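Local coordinates for protein predicted metal-dependent hydrolase of the TIM-barrel fold (PDB 2QPX) that is of unknown function but carries a two-zinc centre in a TIM-barrel fold and is probably a metal-dependent hydrolase of the amidohydrolase family, at residues L15-H20 / V261-Y266; L176-V181 / L244-Y249; N281-I286 / R312-S317. All blocks are in the same frame, centred on the assembly; numbering follows the deposited sequence.

Contact 1: L15-H20 / V261-Y266; sequences LDHHCH and VLLHCY. With ZN (zinc ion), chain B.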
loop_
_atom_site.group_PDB
_atom_site.type_symbol
_atom_site.label_atom_id
_atom_site.label_comp_id
_atom_site.label_asym_id
_atom_site.label_seq_id
_atom_site.Cartn_x
_atom_site.Cartn_y
_atom_site.Cartn_z
ATOM N N LEU A 15 25.316 -3.451 -13.287
ATOM C CA LEU A 15 25.023 -4.657 -14.062
ATOM C C LEU A 15 23.506 -4.651 -14.198
ATOM O O LEU A 15 22.799 -4.854 -13.208
ATOM C CB LEU A 15 25.530 -5.914 -13.361
ATOM C CG LEU A 15 25.663 -7.173 -14.222
ATOM C CD1 LEU A 15 26.260 -8.362 -13.416
ATOM C CD2 LEU A 15 24.323 -7.600 -14.950
ATOM N N ASP A 16 23.034 -4.376 -15.410
ATOM C CA ASP A 16 21.589 -4.254 -15.644
ATOM C C ASP A 16 21.066 -5.667 -15.897
ATOM O O ASP A 16 21.114 -6.172 -17.022
ATOM C CB ASP A 16 21.301 -3.350 -16.843
ATOM C CG ASP A 16 19.863 -2.850 -16.891
ATOM O OD1 ASP A 16 18.986 -3.465 -16.232
ATOM O OD2 ASP A 16 19.635 -1.860 -17.653
ATOM N N HIS A 17 20.531 -6.275 -14.836
ATOM C CA HIS A 17 20.234 -7.722 -14.878
ATOM C C HIS A 17 18.950 -8.073 -15.636
ATOM O O HIS A 17 18.717 -9.256 -15.904
ATOM C CB HIS A 17 20.254 -8.362 -13.473
ATOM C CG HIS A 17 18.946 -8.258 -12.793
ATOM N ND1 HIS A 17 18.059 -9.313 -12.744
ATOM C CD2 HIS A 17 18.323 -7.190 -12.226
ATOM C CE1 HIS A 17 16.928 -8.879 -12.211
ATOM N NE2 HIS A 17 17.060 -7.603 -11.868
ATOM N N HIS A 18 18.131 -7.074 -15.957
ATOM C CA HIS A 18 16.938 -7.292 -16.734
ATOM C C HIS A 18 16.612 -6.070 -17.574
ATOM O O HIS A 18 16.193 -5.035 -17.033
ATOM C CB HIS A 18 15.738 -7.632 -15.847
ATOM C CG HIS A 18 14.484 -7.771 -16.643
ATOM N ND1 HIS A 18 14.152 -8.924 -17.321
ATOM C CD2 HIS A 18 13.523 -6.870 -16.933
ATOM C CE1 HIS A 18 13.013 -8.733 -17.974
ATOM N NE2 HIS A 18 12.622 -7.486 -17.775
ATOM N N CYS A 19 16.714 -6.227 -18.890
ATOM C CA CYS A 19 16.413 -5.140 -19.815
ATOM C C CYS A 19 16.087 -5.739 -21.181
ATOM O O CYS A 19 15.927 -6.946 -21.316
ATOM C CB CYS A 19 17.565 -4.116 -19.826
ATOM S SG CYS A 19 19.163 -4.851 -20.268
ATOM N N HIS A 20 15.996 -4.893 -22.195
ATOM C CA HIS A 20 15.364 -5.249 -23.450
ATOM C C HIS A 20 16.084 -4.612 -24.666
ATOM O O HIS A 20 16.892 -3.666 -24.551
ATOM C CB HIS A 20 13.905 -4.817 -23.412
ATOM C CG HIS A 20 13.082 -5.595 -22.421
ATOM N ND1 HIS A 20 12.788 -6.927 -22.594
ATOM C CD2 HIS A 20 12.504 -5.230 -21.245
ATOM C CE1 HIS A 20 12.090 -7.360 -21.542
ATOM N NE2 HIS A 20 11.897 -6.348 -20.710
ATOM N N VAL A 261 13.969 -14.198 -9.008
ATOM C CA VAL A 261 14.123 -12.733 -9.049
ATOM C C VAL A 261 12.820 -12.075 -9.428
ATOM O O VAL A 261 12.266 -12.337 -10.489
ATOM C CB VAL A 261 15.228 -12.269 -9.969
ATOM C CG1 VAL A 261 15.536 -10.787 -9.705
ATOM C CG2 VAL A 261 16.488 -13.120 -9.787
ATOM N N LEU A 262 12.318 -11.249 -8.525
ATOM C CA LEU A 262 11.051 -10.535 -8.700
ATOM C C LEU A 262 11.317 -9.174 -9.337
ATOM O O LEU A 262 11.914 -8.297 -8.690
ATOM C CB LEU A 262 10.320 -10.368 -7.366
ATOM C CG LEU A 262 10.055 -11.631 -6.550
ATOM C CD1 LEU A 262 9.272 -11.280 -5.253
ATOM C CD2 LEU A 262 9.383 -12.767 -7.415
ATOM N N LEU A 263 10.898 -9.032 -10.593
ATOM C CA LEU A 263 11.161 -7.815 -11.377
ATOM C C LEU A 263 10.068 -6.770 -11.165
ATOM O O LEU A 263 8.870 -7.117 -11.140
ATOM C CB LEU A 263 11.202 -8.162 -12.861
ATOM C CG LEU A 263 12.094 -9.289 -13.336
ATOM C CD1 LEU A 263 11.807 -9.550 -14.839
ATOM C CD2 LEU A 263 13.595 -9.051 -13.037
ATOM N N HIS A 264 10.490 -5.508 -10.985
ATOM C CA HIS A 264 9.603 -4.305 -10.973
ATOM C C HIS A 264 8.876 -4.087 -9.670
ATOM O O HIS A 264 9.056 -3.046 -9.001
ATOM C CB HIS A 264 8.551 -4.279 -12.104
ATOM C CG HIS A 264 8.987 -4.936 -13.338
ATOM N ND1 HIS A 264 10.196 -4.672 -13.946
ATOM C CD2 HIS A 264 8.360 -5.839 -14.121
ATOM C CE1 HIS A 264 10.315 -5.424 -15.028
ATOM N NE2 HIS A 264 9.204 -6.134 -15.166
ATOM N N CYS A 265 8.054 -5.071 -9.320
ATOM C CA CYS A 265 7.341 -5.229 -8.057
ATOM C C CYS A 265 6.260 -4.232 -7.789
ATOM O O CYS A 265 5.187 -4.598 -7.337
ATOM C CB CYS A 265 8.315 -5.293 -6.898
ATOM S SG CYS A 265 9.461 -6.679 -7.034
ATOM N N TYR A 266 6.556 -2.969 -8.007
ATOM C CA TYR A 266 5.583 -1.873 -7.751
ATOM C C TYR A 266 4.187 -2.194 -8.281
ATOM O O TYR A 266 4.060 -2.593 -9.458
ATOM C CB TYR A 266 6.105 -0.624 -8.427
ATOM C CG TYR A 266 5.256 0.642 -8.260
ATOM C CD1 TYR A 266 4.216 0.919 -9.143
ATOM C CD2 TYR A 266 5.489 1.529 -7.237
ATOM C CE1 TYR A 266 3.427 2.056 -8.986
ATOM C CE2 TYR A 266 4.740 2.691 -7.089
ATOM C CZ TYR A 266 3.715 2.945 -7.968
ATOM O OH TYR A 266 2.973 4.094 -7.829
HETATM ZN ZN ZN B . 11.039 -6.577 -18.826
HETATM O O HOH W 1 9.158 -5.781 -18.484
#

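Contact 2: L176-V181 / L244-Y249; sequences LHLEPV and LLMRDY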
loop_
_atom_site.group_PDB
_atom_site.type_symbol
_atom_site.label_atom_id
_atom_site.label_comp_id
_atom_site.label_asym_id
_atom_site.label_seq_id
_atom_site.Cartn_x
_atom_site.Cartn_y
_atom_site.Cartn_z
ATOM N N LEU A 176 -0.079 -14.445 -10.648
ATOM C CA LEU A 176 0.994 -15.042 -9.862
ATOM C C LEU A 176 0.551 -15.994 -8.742
ATOM O O LEU A 176 1.367 -16.394 -7.917
ATOM C CB LEU A 176 1.929 -13.972 -9.278
ATOM C CG LEU A 176 2.748 -13.171 -10.297
ATOM C CD1 LEU A 176 3.496 -12.056 -9.553
ATOM C CD2 LEU A 176 3.679 -14.129 -11.042
ATOM N N HIS A 177 -0.736 -16.386 -8.735
ATOM C CA HIS A 177 -1.219 -17.330 -7.746
ATOM C C HIS A 177 -0.896 -18.742 -8.227
ATOM O O HIS A 177 -1.775 -19.504 -8.643
ATOM C CB HIS A 177 -2.716 -17.118 -7.519
ATOM C CG HIS A 177 -3.212 -17.671 -6.227
ATOM N ND1 HIS A 177 -2.502 -18.587 -5.476
ATOM C CD2 HIS A 177 -4.395 -17.494 -5.597
ATOM C CE1 HIS A 177 -3.222 -18.927 -4.420
ATOM N NE2 HIS A 177 -4.362 -18.261 -4.462
ATOM N N LEU A 178 0.377 -19.104 -8.161
ATOM C CA LEU A 178 0.877 -20.311 -8.771
ATOM C C LEU A 178 0.505 -21.520 -7.899
ATOM O O LEU A 178 0.727 -21.515 -6.689
ATOM C CB LEU A 178 2.381 -20.236 -8.927
ATOM C CG LEU A 178 2.974 -19.022 -9.632
ATOM C CD1 LEU A 178 4.497 -19.081 -9.604
ATOM C CD2 LEU A 178 2.449 -18.794 -11.072
ATOM N N GLU A 179 -0.113 -22.530 -8.511
ATOM C CA GLU A 179 -0.474 -23.732 -7.774
ATOM C C GLU A 179 -0.135 -24.928 -8.648
ATOM O O GLU A 179 -0.237 -24.856 -9.868
ATOM C CB GLU A 179 -1.965 -23.718 -7.415
ATOM C CG GLU A 179 -2.362 -22.670 -6.362
ATOM C CD GLU A 179 -3.844 -22.774 -5.895
ATOM O OE1 GLU A 179 -4.766 -22.488 -6.689
ATOM O OE2 GLU A 179 -4.073 -23.145 -4.713
ATOM N N PRO A 180 0.209 -26.056 -8.030
ATOM C CA PRO A 180 0.495 -27.247 -8.809
ATOM C C PRO A 180 -0.716 -27.713 -9.611
ATOM O O PRO A 180 -1.869 -27.570 -9.197
ATOM C CB PRO A 180 0.866 -28.309 -7.766
ATOM C CG PRO A 180 1.027 -27.598 -6.491
ATOM C CD PRO A 180 0.362 -26.266 -6.581
ATOM N N VAL A 181 -0.402 -28.268 -10.765
ATOM C CA VAL A 181 -1.381 -28.744 -11.751
ATOM C C VAL A 181 -1.022 -30.147 -12.213
ATOM O O VAL A 181 0.131 -30.469 -12.538
ATOM C CB VAL A 181 -1.366 -27.810 -13.010
ATOM C CG1 VAL A 181 -2.296 -28.325 -14.110
ATOM C CG2 VAL A 181 -1.722 -26.361 -12.593
ATOM N N LEU A 244 2.917 -11.997 -2.949
ATOM C CA LEU A 244 2.508 -12.877 -1.848
ATOM C C LEU A 244 1.759 -14.100 -2.391
ATOM O O LEU A 244 1.771 -15.156 -1.756
ATOM C CB LEU A 244 1.631 -12.139 -0.844
ATOM C CG LEU A 244 2.225 -10.933 -0.110
ATOM C CD1 LEU A 244 1.210 -10.293 0.838
ATOM C CD2 LEU A 244 3.540 -11.332 0.604
ATOM N N LEU A 245 1.146 -13.963 -3.567
ATOM C CA LEU A 245 0.408 -15.068 -4.163
ATOM C C LEU A 245 1.342 -16.202 -4.628
ATOM O O LEU A 245 0.897 -17.335 -4.838
ATOM C CB LEU A 245 -0.464 -14.572 -5.311
ATOM C CG LEU A 245 -1.578 -13.581 -4.942
ATOM C CD1 LEU A 245 -2.178 -12.916 -6.192
ATOM C CD2 LEU A 245 -2.624 -14.258 -4.083
HETATM N N MSE A 246 2.650 -15.902 -4.734
HETATM C CA MSE A 246 3.661 -16.880 -5.135
HETATM C C MSE A 246 4.168 -17.744 -3.992
HETATM O O MSE A 246 5.075 -18.534 -4.188
HETATM C CB MSE A 246 4.911 -16.185 -5.735
HETATM C CG MSE A 246 4.625 -15.403 -6.969
HETATM SE SE MSE A 246 6.174 -14.509 -7.572
HETATM C CE MSE A 246 7.168 -15.966 -8.047
ATOM N N ARG A 247 3.663 -17.540 -2.783
ATOM C CA ARG A 247 4.278 -18.189 -1.617
ATOM C C ARG A 247 4.370 -19.717 -1.757
ATOM O O ARG A 247 5.379 -20.275 -1.391
ATOM C CB ARG A 247 3.562 -17.778 -0.330
ATOM C CG ARG A 247 4.325 -18.111 0.965
ATOM C CD ARG A 247 3.529 -17.659 2.221
ATOM N NE ARG A 247 2.234 -18.335 2.275
ATOM C CZ ARG A 247 1.911 -19.311 3.108
ATOM N NH1 ARG A 247 2.744 -19.714 4.049
ATOM N NH2 ARG A 247 0.706 -19.867 3.027
ATOM N N ASP A 248 3.359 -20.400 -2.310
ATOM C CA ASP A 248 3.476 -21.847 -2.378
ATOM C C ASP A 248 4.609 -22.278 -3.325
ATOM O O ASP A 248 5.344 -23.213 -3.004
ATOM C CB ASP A 248 2.132 -22.493 -2.725
ATOM C CG ASP A 248 1.047 -22.273 -1.647
ATOM O OD1 ASP A 248 1.341 -21.972 -0.452
ATOM O OD2 ASP A 248 -0.138 -22.439 -2.014
ATOM N N TYR A 249 4.777 -21.573 -4.437
ATOM C CA TYR A 249 5.862 -21.855 -5.353
ATOM C C TYR A 249 7.199 -21.585 -4.676
ATOM O O TYR A 249 8.125 -22.365 -4.842
ATOM C CB TYR A 249 5.711 -21.016 -6.619
ATOM C CG TYR A 249 6.649 -21.338 -7.749
ATOM C CD1 TYR A 249 6.343 -22.347 -8.659
ATOM C CD2 TYR A 249 7.823 -20.604 -7.949
ATOM C CE1 TYR A 249 7.142 -22.654 -9.727
ATOM C CE2 TYR A 249 8.651 -20.890 -9.013
ATOM C CZ TYR A 249 8.322 -21.929 -9.924
ATOM O OH TYR A 249 9.151 -22.173 -10.991
HETATM O O HOH W 2 2.360 -19.893 -5.346
#

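Contact 3: N281-I286 / R312-S317; sequences NLYFDI and RILFAS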
loop_
_atom_site.group_PDB
_atom_site.type_symbol
_atom_site.label_atom_id
_atom_site.label_comp_id
_atom_site.label_asym_id
_atom_site.label_seq_id
_atom_site.Cartn_x
_atom_site.Cartn_y
_atom_site.Cartn_z
ATOM N N ASN A 281 17.274 -17.291 -1.361
ATOM C CA ASN A 281 17.441 -17.296 -2.820
ATOM C C ASN A 281 16.398 -16.426 -3.530
ATOM O O ASN A 281 16.043 -16.688 -4.673
ATOM C CB ASN A 281 17.397 -18.737 -3.356
ATOM C CG ASN A 281 18.504 -19.588 -2.829
ATOM O OD1 ASN A 281 19.657 -19.161 -2.791
ATOM N ND2 ASN A 281 18.170 -20.804 -2.423
ATOM N N LEU A 282 15.900 -15.401 -2.838
ATOM C CA LEU A 282 14.825 -14.560 -3.392
ATOM C C LEU A 282 15.312 -13.121 -3.474
ATOM O O LEU A 282 15.625 -12.489 -2.464
ATOM C CB LEU A 282 13.539 -14.633 -2.561
ATOM C CG LEU A 282 12.284 -13.985 -3.195
ATOM C CD1 LEU A 282 12.234 -12.446 -3.042
ATOM C CD2 LEU A 282 12.141 -14.384 -4.675
ATOM N N TYR A 283 15.371 -12.630 -4.697
ATOM C CA TYR A 283 15.905 -11.312 -5.041
ATOM C C TYR A 283 14.824 -10.485 -5.701
ATOM O O TYR A 283 13.810 -11.029 -6.132
ATOM C CB TYR A 283 17.099 -11.471 -5.973
ATOM C CG TYR A 283 18.201 -12.347 -5.411
ATOM C CD1 TYR A 283 18.134 -13.729 -5.500
ATOM C CD2 TYR A 283 19.290 -11.769 -4.747
ATOM C CE1 TYR A 283 19.116 -14.549 -4.964
ATOM C CE2 TYR A 283 20.271 -12.550 -4.200
ATOM C CZ TYR A 283 20.199 -13.933 -4.325
ATOM O OH TYR A 283 21.195 -14.707 -3.748
ATOM N N PHE A 284 15.044 -9.184 -5.796
ATOM C CA PHE A 284 14.058 -8.319 -6.439
ATOM C C PHE A 284 14.685 -7.025 -6.908
ATOM O O PHE A 284 15.781 -6.668 -6.489
ATOM C CB PHE A 284 12.847 -8.081 -5.531
ATOM C CG PHE A 284 13.104 -7.192 -4.372
ATOM C CD1 PHE A 284 13.854 -7.631 -3.293
ATOM C CD2 PHE A 284 12.534 -5.942 -4.292
ATOM C CE1 PHE A 284 14.053 -6.816 -2.205
ATOM C CE2 PHE A 284 12.735 -5.155 -3.175
ATOM C CZ PHE A 284 13.489 -5.600 -2.145
ATOM N N ASP A 285 13.948 -6.331 -7.767
ATOM C CA ASP A 285 14.317 -4.994 -8.225
ATOM C C ASP A 285 13.112 -4.077 -8.267
ATOM O O ASP A 285 11.979 -4.534 -8.089
ATOM C CB ASP A 285 15.100 -5.068 -9.549
ATOM C CG ASP A 285 14.268 -5.432 -10.742
ATOM O OD1 ASP A 285 13.229 -4.789 -10.958
ATOM O OD2 ASP A 285 14.668 -6.352 -11.495
ATOM N N ILE A 286 13.349 -2.771 -8.526
ATOM C CA ILE A 286 12.262 -1.783 -8.745
ATOM C C ILE A 286 12.390 -1.133 -10.126
ATOM O O ILE A 286 12.089 0.014 -10.362
ATOM C CB ILE A 286 12.175 -0.725 -7.634
ATOM C CG1 ILE A 286 13.503 0.060 -7.506
ATOM C CG2 ILE A 286 11.766 -1.383 -6.300
ATOM C CD1 ILE A 286 13.374 1.422 -6.754
ATOM N N ARG A 312 19.766 -8.434 -1.238
ATOM C CA ARG A 312 18.730 -9.080 -2.056
ATOM C C ARG A 312 18.080 -8.180 -3.094
ATOM O O ARG A 312 17.343 -8.678 -3.953
ATOM C CB ARG A 312 17.651 -9.667 -1.168
ATOM C CG ARG A 312 18.135 -10.859 -0.279
ATOM C CD ARG A 312 18.567 -12.088 -1.071
ATOM N NE ARG A 312 18.704 -13.202 -0.141
ATOM C CZ ARG A 312 17.677 -13.884 0.359
ATOM N NH1 ARG A 312 16.448 -13.706 -0.126
ATOM N NH2 ARG A 312 17.889 -14.763 1.313
ATOM N N ILE A 313 18.322 -6.866 -2.996
ATOM C CA ILE A 313 17.755 -5.890 -3.937
ATOM C C ILE A 313 18.803 -5.605 -5.030
ATOM O O ILE A 313 19.991 -5.498 -4.754
ATOM C CB ILE A 313 17.122 -4.627 -3.237
ATOM C CG1 ILE A 313 16.224 -3.848 -4.227
ATOM C CG2 ILE A 313 18.195 -3.765 -2.597
ATOM C CD1 ILE A 313 15.372 -2.692 -3.608
ATOM N N LEU A 314 18.345 -5.530 -6.279
ATOM C CA LEU A 314 19.227 -5.413 -7.460
ATOM C C LEU A 314 18.867 -4.163 -8.258
ATOM O O LEU A 314 17.723 -3.733 -8.276
ATOM C CB LEU A 314 19.032 -6.610 -8.415
ATOM C CG LEU A 314 19.108 -8.016 -7.810
ATOM C CD1 LEU A 314 18.822 -9.102 -8.878
ATOM C CD2 LEU A 314 20.458 -8.253 -7.123
ATOM N N PHE A 315 19.853 -3.599 -8.950
ATOM C CA PHE A 315 19.578 -2.645 -10.023
ATOM C C PHE A 315 19.135 -3.371 -11.309
ATOM O O PHE A 315 19.778 -4.314 -11.767
ATOM C CB PHE A 315 20.802 -1.813 -10.407
ATOM C CG PHE A 315 20.588 -0.990 -11.635
ATOM C CD1 PHE A 315 19.759 0.120 -11.597
ATOM C CD2 PHE A 315 21.139 -1.369 -12.847
ATOM C CE1 PHE A 315 19.506 0.839 -12.733
ATOM C CE2 PHE A 315 20.866 -0.651 -14.015
ATOM C CZ PHE A 315 20.090 0.447 -13.937
ATOM N N ALA A 316 18.047 -2.868 -11.902
ATOM C CA ALA A 316 17.719 -3.110 -13.292
ATOM C C ALA A 316 16.988 -1.898 -13.817
ATOM O O ALA A 316 16.399 -1.147 -13.057
ATOM C CB ALA A 316 16.833 -4.370 -13.512
ATOM N N SER A 317 17.046 -1.704 -15.135
ATOM C CA SER A 317 16.279 -0.651 -15.810
ATOM C C SER A 317 14.928 -1.096 -16.361
ATOM O O SER A 317 13.980 -0.311 -16.428
ATOM C CB SER A 317 17.106 -0.065 -16.977
ATOM O OG SER A 317 17.282 -1.027 -18.007
HETATM O O HOH W 3 21.722 -13.491 -0.518
HETATM O O HOH W 4 16.096 -1.822 -9.456
#

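Contact 1: L15-H20 / V261-Y266
A leucine methyl sits squarely over the ring of a zinc-bound histidine: L263 CD1 lies 3.4 Å from the centroid of the H18 imidazole, 10° off the ring normal. The other methyl, L263 CD2, reaches H17 CE1 at 3.4 Å, and V261 CG1 meets the same H17 CE1 at 3.4 Å. H18 and H20, with C19 between them where the chain of strand 14-19 turns a corner, form the HxH pair of the amidohydrolase barrel, and each NE2 binds the zinc at 2.1 Å. D318 and the carboxylated lysine K167 are further ligands of this ion. Across from it, H264 brings its CE1 to 4.0 Å from H18 CD2, the two ring planes 64° apart; H264 binds the second zinc with H228 and K167. H17 hydrogen-bonds through NE2 to D285 and through ND1 to Y368. An alanine at H17 would probably open a gap beside L263 CD2 and V261 CG1 and leave D285 OD2 and Y368 OH without this imidazole mate. For H18, zinc at NE2, the second-shell Q226 OE1 at ND1 and a methyl over one face leave little freedom to rotate, so L263 probably steadies this zinc ligand by hydrocarbon packing over its ring.

Contact 2: L176-V181 / L244-Y249
M246, built as selenomethionine, crosses L176 obliquely. M246 CB starts 4.2 Å from L176 O. M246 CG, anti to its own carbonyl carbon, lies 3.5 Å from L176 O and also packs against L176 CB. Next along, M246 SE comes to 4.1 Å from L176 CD1. The chain then bends, M246 chi3 67°, and the terminal M246 CE is turned to the neighbourhood of L178, where it lies a loose 4.4 Å from L178 CD1. That same L178 methyl has a closer partner in Y249: L178 CD1 rests over one face of the Y249 ring, 4.0 Å from the centroid and displaced toward the CG end. Y249 is fixed by its OH bonding to L211 O and by edge-to-face contacts with Y212 and F253.

The loop makes this approach by folding into an inverse gamma turn centred on H177, closed by a weak L178 N to L176 O bond. Facing it, a 3-10 turn at 244-246 leads into helix 247-253, part of the beta-alpha-beta crossover of the barrel that joins strands 225-229 and 260-264; F227 on the first of these strands also touches both L176 and M246.

No direct hydrogen bond links the two segments, but water 2 bridges them. It donates to L178 O at 2.7 Å and to L245 O at 3.0 Å, and accepts from Y249 N at 3.1 Å, thereby serving an amide at the start of the helix. On the exposed H177, L245 CD2 sits over one face of the imidazole in the conformer described, the two side chains crossing at about a right angle. L245 also packs on Y239 of the third subunit, another copy of the protein.

Contact 3: N281-I286 / R312-S317
R312 NH1 donates to L282 O at 2.8 Å, with 156° at the hydrogen and the oxygen near the guanidinium plane. The same NH1 also bonds F279 O, while NH2 forms a salt bridge to D49 of the third subunit and NE donates to water 3, so the group is held around its rim. Further along, F284 uses both backbone polar atoms: its N donates to R312 O at 3.0 Å and its O accepts from L314 N at 2.8 Å. These two bonds pair strand 282-285 with its parallel neighbour in the TIM barrel, the short and weakly bonded strand 313-314, which leads to the zinc ligand D318. Past L314 water 4 takes over, donating to L314 O and accepting from I286 N and A316 N.

R312 bends early, chi2 -65°, placing its CD over one face of the Y283 ring, 4.0 Å from the centroid. I313 CG1 likewise stands over the F284 ring, 4.0 Å from the centroid, and I313 CD1 meets F284 CE2 at 3.6 Å. Y283 CB touches L314 CD1, and D285 OD2 lies 3.6 Å from A316 CB, the carboxylate itself being hydrogen-bonded to S287 OG through OD1 and to H17 NE2 through OD2.

Contacts 1 and 3 are close neighbours, their centres about 6 Å apart, and strands 260-264 and 282-285 lie side by side in one sheet. Two probable hydrogen bonds tie them: H17 NE2 to D285 OD2 at 2.7 Å and D16 OD2 to S317 OG at 2.5 Å. D285 OD1 accepts from H264 N, so contact 3 supplies second-shell support to the two-zinc site, three of whose ligands (H18, H20 and H264) stand in contact 1. Contact 2 is farther out, its centre about 20 Å from the others. It still touches contact 1 where M246 SE packs 3.7 Å from L262 CD2, and the L176 side chain lies about 10 Å from a zinc ion, nearest atoms.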